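Local coordinates for transaminase (Bacillus megaterium, PDB 5G0A) that transfers amino groups between amines and carbonyl compounds as an S-selective, pyridoxal-5'-phosphate-dependent omega-transaminase of aminotransferase class III, at the interface of chains A and B. Residues are numbered along the deposited sequence; one frame, centred on the assembly and turned at random. Chains: chain A/B, Transaminase.

Three patches of one two-fold interface between chains A and B are described. Contact 1 lies about 31 Å from contact 2 and about 36 Å from contact 3, measured between the centres of their C-alpha atoms, whereas contacts 2 and 3 are about 11 Å apart and share A:Leu134 of helix 121-136. Contacts 1 and 3 use the same two pieces of chain, strand 168-169 with the residues before it and strand 324-325, with the chains exchanged; they show parts of the two symmetry-related copies of one antiparallel pairing. The pairing thus joins the subunits at two distant points, and contact 2 extends one of them.

Contact 1: the interface of chains A and B. Residues chain A 162-163, 167-169, 409-410; chain B 324, 326.
Carboxylate oxygen OE2 of B:Glu326 is gripped by two donors of A:His410, the backbone N and the imidazole ND1, each 2.8 Å from OE2. The two arrive from opposite faces of the carboxylate plane, N nearly along the C-O axis and ND1 on the anti side. The ring stands almost perpendicular to the carboxylate, 86° between planes, yet OE2 stays close to the plane of the ring, where the N-H points. A glutamate suits the place because its extended chain brings a carboxylate to two N-H donors, while the second oxygen takes waters. That oxygen, OE1, meets water 2 at 2.7 Å and water 1, which lead to A:Arg162 O and A:Gly167 N, and CG1 of A:Val169 lies against it. B:Arg324 reaches out with its chain straight from CG to NE, and its guanidinium NH1 meets A:His410 O at 2.8 Å, in the carbonyl plane though somewhat out of the guanidinium plane. Nearby, A:Val169 CG2 packs on B:Arg324 CB at 3.7 Å. Backbone bonds run both ways between A:Val169 and B:Arg324, and B:Glu326 N binds A:Gly167 O. Strand 168-169 of chain A thereby pairs antiparallel with strand 324-325 of chain B, while A:His410 comes from a loop after 3-10 helix 405-407.

Contact 2: the interface of chains A and B. Residues chain A 134, 137-139; chain B 179-181.
This is a small, mostly apolar patch of the two-fold subunit interface, where the end of helix 121-136 and the loop after it in chain A receive the loop 179-181 of chain B; it probably helps to hold together the dimer typical of class III aminotransferases. B:Pro181 provides much of the surface. Its CB lies over the peptide between A:Arg138 and A:Pro139, 3.5 Å from A:Arg138 O, and its CG faces A:Asn137, with OD1 of the side-chain amide 3.6 Å from that CG. Proline suits this place, since its rigid, compact ring presents CB and CG to the backbone at little cost in freedom. CB of A:Pro139 rests against the carbonyl carbon and CB of B:Pro181. Further along, the branched carbons of A:Leu134 suit the aliphatic B:Ile180, whose side chain they cross at a slant: CG is 4.0 Å from CG1 of the isoleucine, and CD2 lies 4.0 Å from B:Ile180 CA. Replacing this leucine by an alanine would probably leave B:Ile180 CG1 without its branched partner and open a gap beside the B:Gln179 carbonyl. A:Asn137 has a left-handed backbone, which asparagine tolerates well, and its side chain swings away from its own backbone N (chi1 -162°), turning the amide oxygen toward chain B. There OD1 meets water 3 at 2.6 Å, and this water lies 3.0 Å from B:Gln179 O, bridging the two chains.

Contact 3: the interface of chains A and B. Residues chain A 134, 320, 323-326; chain B 166-168.
B:Leu168, in a two-residue strand of this class III aminotransferase, points into a hydrophobic pocket of chain A. Its CB meets A:His323 CB at 4.0 Å. CG, placed beside the backbone N (chi1 -63°), faces both methyls of A:Leu134, and the two leucines meet tip to tip. CD1 lies over the rim of one face of the A:His323 ring and also touches CB and CD2 of A:Leu134. CD2 touches A:Trp325 CD1 at 3.7 Å, A:Met320 CE at 4.0 Å and A:His323 CB. A leucine suits the site because its fork lets each methyl reach its own set of neighbours. A:Met320, bent at chi2 and chi3, lays CE over the centre of the same indole face that CD2 approaches nearer the CD1 edge, so the two methyls sit side by side on it. That ring is turned with CG opposite the backbone N (chi1 -171°), carrying its N-H to chain B: NE1 bonds to B:Ser166 O at 3.0 Å, with the oxygen in the indole plane but the donor well above the carbonyl plane. Backbone bonds continue the antiparallel pairing, B:Ser166 N to A:Glu326 O at 2.8 Å and A:Glu326 N to B:Gly167 O at 3.0 Å. Water 4 links A:Glu326 OE1 to B:Gly167 N.

Contact 1: the interface of chains A and B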
ATOM      1  N   ARG A 162     -11.004  -6.193 -15.891  1.00 22.51           N
ATOM      2  CA  ARG A 162     -11.098  -4.727 -15.903  1.00 23.01           C
ATOM      3  C   ARG A 162     -12.521  -4.217 -15.758  1.00 22.48           C
ATOM      4  O   ARG A 162     -12.776  -3.224 -15.036  1.00 21.88           O
ATOM      5  CB  ARG A 162     -10.478  -4.190 -17.211  1.00 21.74           C
ATOM      6  CG  ARG A 162     -10.388  -2.672 -17.264  1.00 23.42           C
ATOM      7  CD  ARG A 162      -9.920  -2.242 -18.643  1.00 23.87           C
ATOM      8  NE  ARG A 162      -9.750  -0.785 -18.666  1.00 25.61           N
ATOM      9  CZ  ARG A 162      -9.586  -0.082 -19.786  1.00 27.61           C
ATOM     10  NH1 ARG A 162      -9.565  -0.695 -20.971  1.00 28.28           N
ATOM     11  NH2 ARG A 162      -9.426   1.231 -19.715  1.00 27.52           N
ATOM     12  N   SER A 163     -13.448  -4.896 -16.431  1.00 22.04           N
ATOM     13  CA  SER A 163     -14.864  -4.493 -16.458  1.00 22.87           C
ATOM     14  C   SER A 163     -15.721  -4.853 -15.243  1.00 23.30           C
ATOM     15  O   SER A 163     -16.929  -4.597 -15.254  1.00 23.62           O
ATOM     16  CB  SER A 163     -15.536  -5.041 -17.727  1.00 23.18           C
ATOM     17  OG  SER A 163     -15.399  -6.469 -17.766  1.00 23.76           O
ATOM     18  N   GLY A 167     -15.882  -0.174 -10.415  1.00 21.17           N
ATOM     19  CA  GLY A 167     -15.671   1.217 -10.876  1.00 21.17           C
ATOM     20  C   GLY A 167     -16.867   1.784 -11.629  1.00 21.66           C
ATOM     21  O   GLY A 167     -17.884   1.113 -11.847  1.00 21.57           O
ATOM     22  N   LEU A 168     -16.719   3.034 -12.064  1.00 22.50           N
ATOM     23  CA  LEU A 168     -17.740   3.709 -12.852  1.00 22.06           C
ATOM     24  C   LEU A 168     -17.252   3.890 -14.286  1.00 21.95           C
ATOM     25  O   LEU A 168     -16.071   4.195 -14.523  1.00 24.11           O
ATOM     26  CB  LEU A 168     -17.997   5.088 -12.231  1.00 22.31           C
ATOM     27  CG  LEU A 168     -18.565   5.102 -10.810  1.00 22.95           C
ATOM     28  CD1 LEU A 168     -18.734   6.551 -10.344  1.00 25.61           C
ATOM     29  CD2 LEU A 168     -19.891   4.336 -10.689  1.00 25.71           C
ATOM     30  N   VAL A 169     -18.161   3.696 -15.230  1.00 23.15           N
ATOM     31  CA  VAL A 169     -17.870   3.997 -16.633  1.00 24.92           C
ATOM     32  C   VAL A 169     -19.037   4.814 -17.199  1.00 25.80           C
ATOM     33  O   VAL A 169     -20.080   4.950 -16.554  1.00 26.93           O
ATOM     34  CB  VAL A 169     -17.570   2.728 -17.481  1.00 25.42           C
ATOM     35  CG1 VAL A 169     -16.284   2.063 -16.983  1.00 26.32           C
ATOM     36  CG2 VAL A 169     -18.748   1.748 -17.457  1.00 25.04           C
ATOM     37  N   THR A 409     -14.441  -2.246 -21.435  1.00 24.37           N
ATOM     38  CA  THR A 409     -15.183  -1.732 -20.269  1.00 24.69           C
ATOM     39  C   THR A 409     -16.643  -1.606 -20.690  1.00 23.33           C
ATOM     40  O   THR A 409     -16.964  -1.541 -21.905  1.00 25.73           O
ATOM     41  CB  THR A 409     -14.715  -0.334 -19.798  1.00 25.61           C
ATOM     42  OG1 THR A 409     -15.268   0.664 -20.672  1.00 25.71           O
ATOM     43  CG2 THR A 409     -13.196  -0.214 -19.769  1.00 24.46           C
ATOM     44  N   HIS A 410     -17.529  -1.500 -19.712  1.00 22.78           N
ATOM     45  CA  HIS A 410     -18.948  -1.346 -20.020  1.00 23.86           C
ATOM     46  C   HIS A 410     -19.311   0.066 -20.481  1.00 24.89           C
ATOM     47  O   HIS A 410     -20.498   0.391 -20.612  1.00 26.61           O
ATOM     48  CB  HIS A 410     -19.819  -1.762 -18.843  1.00 24.24           C
ATOM     49  CG  HIS A 410     -19.801  -3.240 -18.579  1.00 25.09           C
ATOM     50  ND1 HIS A 410     -18.960  -3.820 -17.652  1.00 25.27           N
ATOM     51  CD2 HIS A 410     -20.526  -4.250 -19.116  1.00 26.03           C
ATOM     52  CE1 HIS A 410     -19.160  -5.131 -17.637  1.00 24.91           C
ATOM     53  NE2 HIS A 410     -20.111  -5.415 -18.514  1.00 26.61           N
TER
ATOM     54  N   ARG B 324     -22.525   4.045 -15.233  1.00 24.90           N
ATOM     55  CA  ARG B 324     -22.677   2.593 -15.220  1.00 24.13           C
ATOM     56  C   ARG B 324     -21.708   2.068 -14.164  1.00 23.34           C
ATOM     57  O   ARG B 324     -20.497   2.220 -14.296  1.00 24.61           O
ATOM     58  CB  ARG B 324     -22.334   1.987 -16.574  1.00 24.05           C
ATOM     59  CG  ARG B 324     -23.313   2.392 -17.664  1.00 24.69           C
ATOM     60  CD  ARG B 324     -22.918   1.792 -18.985  1.00 24.63           C
ATOM     61  NE  ARG B 324     -23.958   2.062 -19.986  1.00 25.01           N
ATOM     62  CZ  ARG B 324     -23.775   2.025 -21.301  1.00 26.90           C
ATOM     63  NH1 ARG B 324     -22.582   1.766 -21.825  1.00 26.43           N
ATOM     64  NH2 ARG B 324     -24.818   2.259 -22.092  1.00 27.98           N
ATOM     65  N   GLU B 326     -19.910  -0.877 -12.301  1.00 21.09           N
ATOM     66  CA  GLU B 326     -19.535  -2.237 -12.711  1.00 21.73           C
ATOM     67  C   GLU B 326     -19.314  -3.129 -11.493  1.00 21.12           C
ATOM     68  O   GLU B 326     -18.211  -3.678 -11.289  1.00 21.19           O
ATOM     69  CB  GLU B 326     -18.263  -2.181 -13.542  1.00 23.48           C
ATOM     70  CG  GLU B 326     -18.474  -1.459 -14.883  1.00 23.29           C
ATOM     71  CD  GLU B 326     -17.200  -1.397 -15.706  1.00 25.94           C
ATOM     72  OE1 GLU B 326     -16.176  -0.966 -15.159  1.00 23.03           O
ATOM     73  OE2 GLU B 326     -17.219  -1.747 -16.907  1.00 24.49           O
TER
HETATM   74  O   HOH W   1     -14.880  -1.722 -12.745  1.00 23.75           O
HETATM   75  O   HOH W   2     -13.860  -1.030 -16.494  1.00 26.32           O

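Contact 2: the interface of chains A and B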
ATOM      1  N   LEU A 134      -1.801 -16.361   6.682  1.00 22.18           N
ATOM      2  CA  LEU A 134      -1.491 -16.728   8.063  1.00 23.41           C
ATOM      3  C   LEU A 134      -0.694 -18.033   8.130  1.00 23.59           C
ATOM      4  O   LEU A 134       0.273 -18.124   8.900  1.00 24.99           O
ATOM      5  CB  LEU A 134      -2.763 -16.843   8.886  1.00 24.02           C
ATOM      6  CG  LEU A 134      -3.376 -15.492   9.295  1.00 22.98           C
ATOM      7  CD1 LEU A 134      -4.778 -15.780   9.799  1.00 24.03           C
ATOM      8  CD2 LEU A 134      -2.539 -14.760  10.349  1.00 24.95           C
ATOM      9  N   ASN A 137       2.746 -17.328   6.724  1.00 25.65           N
ATOM     10  CA  ASN A 137       3.285 -16.066   7.231  1.00 26.56           C
ATOM     11  C   ASN A 137       3.920 -15.217   6.110  1.00 25.59           C
ATOM     12  O   ASN A 137       5.019 -14.674   6.278  1.00 26.56           O
ATOM     13  CB  ASN A 137       4.288 -16.292   8.375  1.00 26.88           C
ATOM     14  CG  ASN A 137       4.525 -15.035   9.191  1.00 31.44           C
ATOM     15  OD1 ASN A 137       3.628 -14.215   9.348  1.00 32.96           O
ATOM     16  ND2 ASN A 137       5.745 -14.882   9.709  1.00 29.65           N
ATOM     17  N   ARG A 138       3.242 -15.149   4.955  1.00 23.82           N
ATOM     18  CA  ARG A 138       3.770 -14.416   3.789  1.00 22.94           C
ATOM     19  C   ARG A 138       2.681 -13.539   3.191  1.00 21.23           C
ATOM     20  O   ARG A 138       1.496 -13.872   3.257  1.00 21.77           O
ATOM     21  CB  ARG A 138       4.233 -15.372   2.691  1.00 22.42           C
ATOM     22  CG  ARG A 138       5.341 -16.339   3.127  1.00 22.41           C
ATOM     23  CD  ARG A 138       5.438 -17.349   2.015  1.00 23.01           C
ATOM     24  NE  ARG A 138       6.326 -18.458   2.415  1.00 27.30           N
ATOM     25  CZ  ARG A 138       6.440 -19.591   1.733  1.00 26.63           C
ATOM     26  NH1 ARG A 138       5.746 -19.785   0.619  1.00 27.30           N
ATOM     27  NH2 ARG A 138       7.270 -20.540   2.186  1.00 30.08           N
ATOM     28  N   PRO A 139       3.081 -12.403   2.594  1.00 21.81           N
ATOM     29  CA  PRO A 139       2.026 -11.458   2.157  1.00 21.88           C
ATOM     30  C   PRO A 139       1.513 -11.587   0.728  1.00 21.34           C
ATOM     31  O   PRO A 139       0.356 -11.219   0.481  1.00 22.29           O
ATOM     32  CB  PRO A 139       2.719 -10.104   2.280  1.00 22.34           C
ATOM     33  CG  PRO A 139       4.188 -10.388   2.093  1.00 23.03           C
ATOM     34  CD  PRO A 139       4.404 -11.771   2.689  1.00 23.05           C
TER
ATOM     35  N   GLN B 179      -0.520 -11.124  12.984  1.00 32.95           N
ATOM     36  CA  GLN B 179      -1.486 -10.376  12.170  1.00 32.19           C
ATOM     37  C   GLN B 179      -1.370 -10.920  10.744  1.00 30.70           C
ATOM     38  O   GLN B 179      -0.367 -11.543  10.396  1.00 31.98           O
ATOM     39  CB  GLN B 179      -1.203  -8.875  12.260  1.00 33.47           C
ATOM     40  CG  GLN B 179      -1.208  -8.376  13.716  1.00 37.82           C
ATOM     41  CD  GLN B 179      -1.145  -6.866  13.859  1.00 39.28           C
ATOM     42  OE1 GLN B 179      -1.783  -6.127  13.102  1.00 40.68           O
ATOM     43  NE2 GLN B 179      -0.380  -6.398  14.850  1.00 39.80           N
ATOM     44  N   ILE B 180      -2.409 -10.738   9.929  1.00 29.79           N
ATOM     45  CA  ILE B 180      -2.397 -11.210   8.552  1.00 28.47           C
ATOM     46  C   ILE B 180      -1.390 -10.428   7.685  1.00 27.29           C
ATOM     47  O   ILE B 180      -1.530  -9.212   7.467  1.00 26.64           O
ATOM     48  CB  ILE B 180      -3.796 -11.085   7.906  1.00 25.25           C
ATOM     49  CG1 ILE B 180      -4.862 -11.810   8.754  1.00 27.73           C
ATOM     50  CG2 ILE B 180      -3.785 -11.621   6.476  1.00 26.50           C
ATOM     51  CD1 ILE B 180      -6.282 -11.438   8.351  1.00 26.87           C
ATOM     52  N   PRO B 181      -0.363 -11.121   7.175  1.00 26.58           N
ATOM     53  CA  PRO B 181       0.643 -10.466   6.346  1.00 26.22           C
ATOM     54  C   PRO B 181       0.016  -9.838   5.102  1.00 31.00           C
ATOM     55  O   PRO B 181      -0.864 -10.437   4.478  1.00 30.14           O
ATOM     56  CB  PRO B 181       1.547 -11.635   5.911  1.00 26.39           C
ATOM     57  CG  PRO B 181       1.412 -12.627   7.022  1.00 26.06           C
ATOM     58  CD  PRO B 181      -0.012 -12.530   7.475  1.00 26.73           C
TER
HETATM   59  O   HOH W   3       1.246 -14.076  10.365  1.00 47.46           O

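Contact 3: the interface of chains A and B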
ATOM      1  N   LEU A 134      -1.801 -16.361   6.682  1.00 22.18           N
ATOM      2  CA  LEU A 134      -1.491 -16.728   8.063  1.00 23.41           C
ATOM      3  C   LEU A 134      -0.694 -18.033   8.130  1.00 23.59           C
ATOM      4  O   LEU A 134       0.273 -18.124   8.900  1.00 24.99           O
ATOM      5  CB  LEU A 134      -2.763 -16.843   8.886  1.00 24.02           C
ATOM      6  CG  LEU A 134      -3.376 -15.492   9.295  1.00 22.98           C
ATOM      7  CD1 LEU A 134      -4.778 -15.780   9.799  1.00 24.03           C
ATOM      8  CD2 LEU A 134      -2.539 -14.760  10.349  1.00 24.95           C
ATOM      9  N   MET A 320      -4.192 -24.100  11.906  1.00 25.70           N
ATOM     10  CA  MET A 320      -5.171 -23.145  12.420  1.00 27.61           C
ATOM     11  C   MET A 320      -5.735 -23.592  13.779  1.00 26.35           C
ATOM     12  O   MET A 320      -5.972 -22.780  14.671  1.00 27.81           O
ATOM     13  CB  MET A 320      -6.289 -22.913  11.398  1.00 27.11           C
ATOM     14  CG  MET A 320      -5.795 -22.292  10.097  1.00 26.61           C
ATOM     15  SD  MET A 320      -5.275 -20.566  10.265  1.00 28.84           S
ATOM     16  CE  MET A 320      -6.824 -19.763  10.626  1.00 28.80           C
ATOM     17  N   HIS A 323      -4.207 -22.373  17.175  1.00 29.77           N
ATOM     18  CA  HIS A 323      -4.307 -20.977  17.583  1.00 30.66           C
ATOM     19  C   HIS A 323      -5.744 -20.546  17.853  1.00 29.63           C
ATOM     20  O   HIS A 323      -6.697 -21.230  17.463  1.00 30.92           O
ATOM     21  CB  HIS A 323      -3.718 -20.079  16.485  1.00 32.55           C
ATOM     22  CG  HIS A 323      -2.334 -20.465  16.058  1.00 35.55           C
ATOM     23  ND1 HIS A 323      -2.082 -21.397  15.074  1.00 34.50           N
ATOM     24  CD2 HIS A 323      -1.124 -20.050  16.499  1.00 39.33           C
ATOM     25  CE1 HIS A 323      -0.777 -21.537  14.925  1.00 37.64           C
ATOM     26  NE2 HIS A 323      -0.173 -20.739  15.784  1.00 40.35           N
ATOM     27  N   ARG A 324      -5.891 -19.393  18.498  1.00 28.49           N
ATOM     28  CA  ARG A 324      -7.180 -18.755  18.645  1.00 29.73           C
ATOM     29  C   ARG A 324      -7.305 -17.742  17.500  1.00 29.75           C
ATOM     30  O   ARG A 324      -6.528 -16.797  17.414  1.00 28.48           O
ATOM     31  CB  ARG A 324      -7.270 -18.070  20.008  1.00 32.25           C
ATOM     32  CG  ARG A 324      -7.172 -19.031  21.188  1.00 34.15           C
ATOM     33  CD  ARG A 324      -7.244 -18.253  22.493  1.00 36.23           C
ATOM     34  NE  ARG A 324      -7.493 -19.090  23.669  1.00 35.47           N
ATOM     35  CZ  ARG A 324      -7.205 -18.714  24.918  1.00 37.88           C
ATOM     36  NH1 ARG A 324      -6.623 -17.539  25.153  1.00 36.47           N
ATOM     37  NH2 ARG A 324      -7.484 -19.519  25.939  1.00 37.39           N
ATOM     38  N   TRP A 325      -8.275 -17.971  16.619  1.00 29.18           N
ATOM     39  CA  TRP A 325      -8.454 -17.125  15.439  1.00 28.16           C
ATOM     40  C   TRP A 325      -9.542 -16.136  15.700  1.00 27.41           C
ATOM     41  O   TRP A 325     -10.698 -16.522  15.897  1.00 26.93           O
ATOM     42  CB  TRP A 325      -8.827 -17.998  14.251  1.00 27.08           C
ATOM     43  CG  TRP A 325      -8.837 -17.326  12.896  1.00 26.06           C
ATOM     44  CD1 TRP A 325      -8.205 -16.181  12.523  1.00 25.66           C
ATOM     45  CD2 TRP A 325      -9.474 -17.836  11.725  1.00 25.93           C
ATOM     46  NE1 TRP A 325      -8.430 -15.924  11.169  1.00 24.41           N
ATOM     47  CE2 TRP A 325      -9.212 -16.930  10.667  1.00 25.98           C
ATOM     48  CE3 TRP A 325     -10.257 -18.975  11.468  1.00 26.45           C
ATOM     49  CZ2 TRP A 325      -9.709 -17.126   9.368  1.00 25.16           C
ATOM     50  CZ3 TRP A 325     -10.758 -19.160  10.172  1.00 26.10           C
ATOM     51  CH2 TRP A 325     -10.449 -18.242   9.131  1.00 24.56           C
ATOM     52  N   GLU A 326      -9.162 -14.857  15.688  1.00 27.79           N
ATOM     53  CA  GLU A 326      -9.996 -13.760  16.140  1.00 29.17           C
ATOM     54  C   GLU A 326     -10.825 -13.222  15.000  1.00 28.42           C
ATOM     55  O   GLU A 326     -10.724 -12.045  14.646  1.00 26.95           O
ATOM     56  CB  GLU A 326      -9.131 -12.643  16.703  1.00 30.99           C
ATOM     57  CG  GLU A 326      -8.300 -13.060  17.908  1.00 31.29           C
ATOM     58  CD  GLU A 326      -7.481 -11.919  18.479  1.00 33.04           C
ATOM     59  OE1 GLU A 326      -6.667 -11.332  17.734  1.00 33.21           O
ATOM     60  OE2 GLU A 326      -7.641 -11.633  19.687  1.00 34.56           O
TER
ATOM     61  N   SER B 166      -9.089 -10.717  12.734  1.00 29.59           N
ATOM     62  CA  SER B 166      -8.855 -12.004  12.043  1.00 27.03           C
ATOM     63  C   SER B 166      -7.415 -12.521  12.059  1.00 27.55           C
ATOM     64  O   SER B 166      -7.019 -13.313  11.201  1.00 26.50           O
ATOM     65  CB  SER B 166      -9.386 -11.946  10.606  1.00 27.58           C
ATOM     66  OG  SER B 166     -10.748 -11.529  10.618  1.00 28.40           O
ATOM     67  N   GLY B 167      -6.644 -12.057  13.035  1.00 27.38           N
ATOM     68  CA  GLY B 167      -5.298 -12.594  13.270  1.00 29.03           C
ATOM     69  C   GLY B 167      -5.339 -13.797  14.188  1.00 27.77           C
ATOM     70  O   GLY B 167      -6.410 -14.259  14.592  1.00 27.89           O
ATOM     71  N   LEU B 168      -4.151 -14.302  14.511  1.00 28.11           N
ATOM     72  CA  LEU B 168      -4.004 -15.451  15.383  1.00 31.36           C
ATOM     73  C   LEU B 168      -3.356 -15.049  16.676  1.00 32.88           C
ATOM     74  O   LEU B 168      -2.395 -14.280  16.693  1.00 35.50           O
ATOM     75  CB  LEU B 168      -3.138 -16.504  14.715  1.00 30.71           C
ATOM     76  CG  LEU B 168      -3.707 -17.097  13.421  1.00 29.26           C
ATOM     77  CD1 LEU B 168      -2.672 -18.014  12.790  1.00 32.27           C
ATOM     78  CD2 LEU B 168      -5.035 -17.840  13.629  1.00 29.64           C
TER
HETATM   79  O   HOH W   4      -6.883 -10.138  15.270  1.00 31.39           O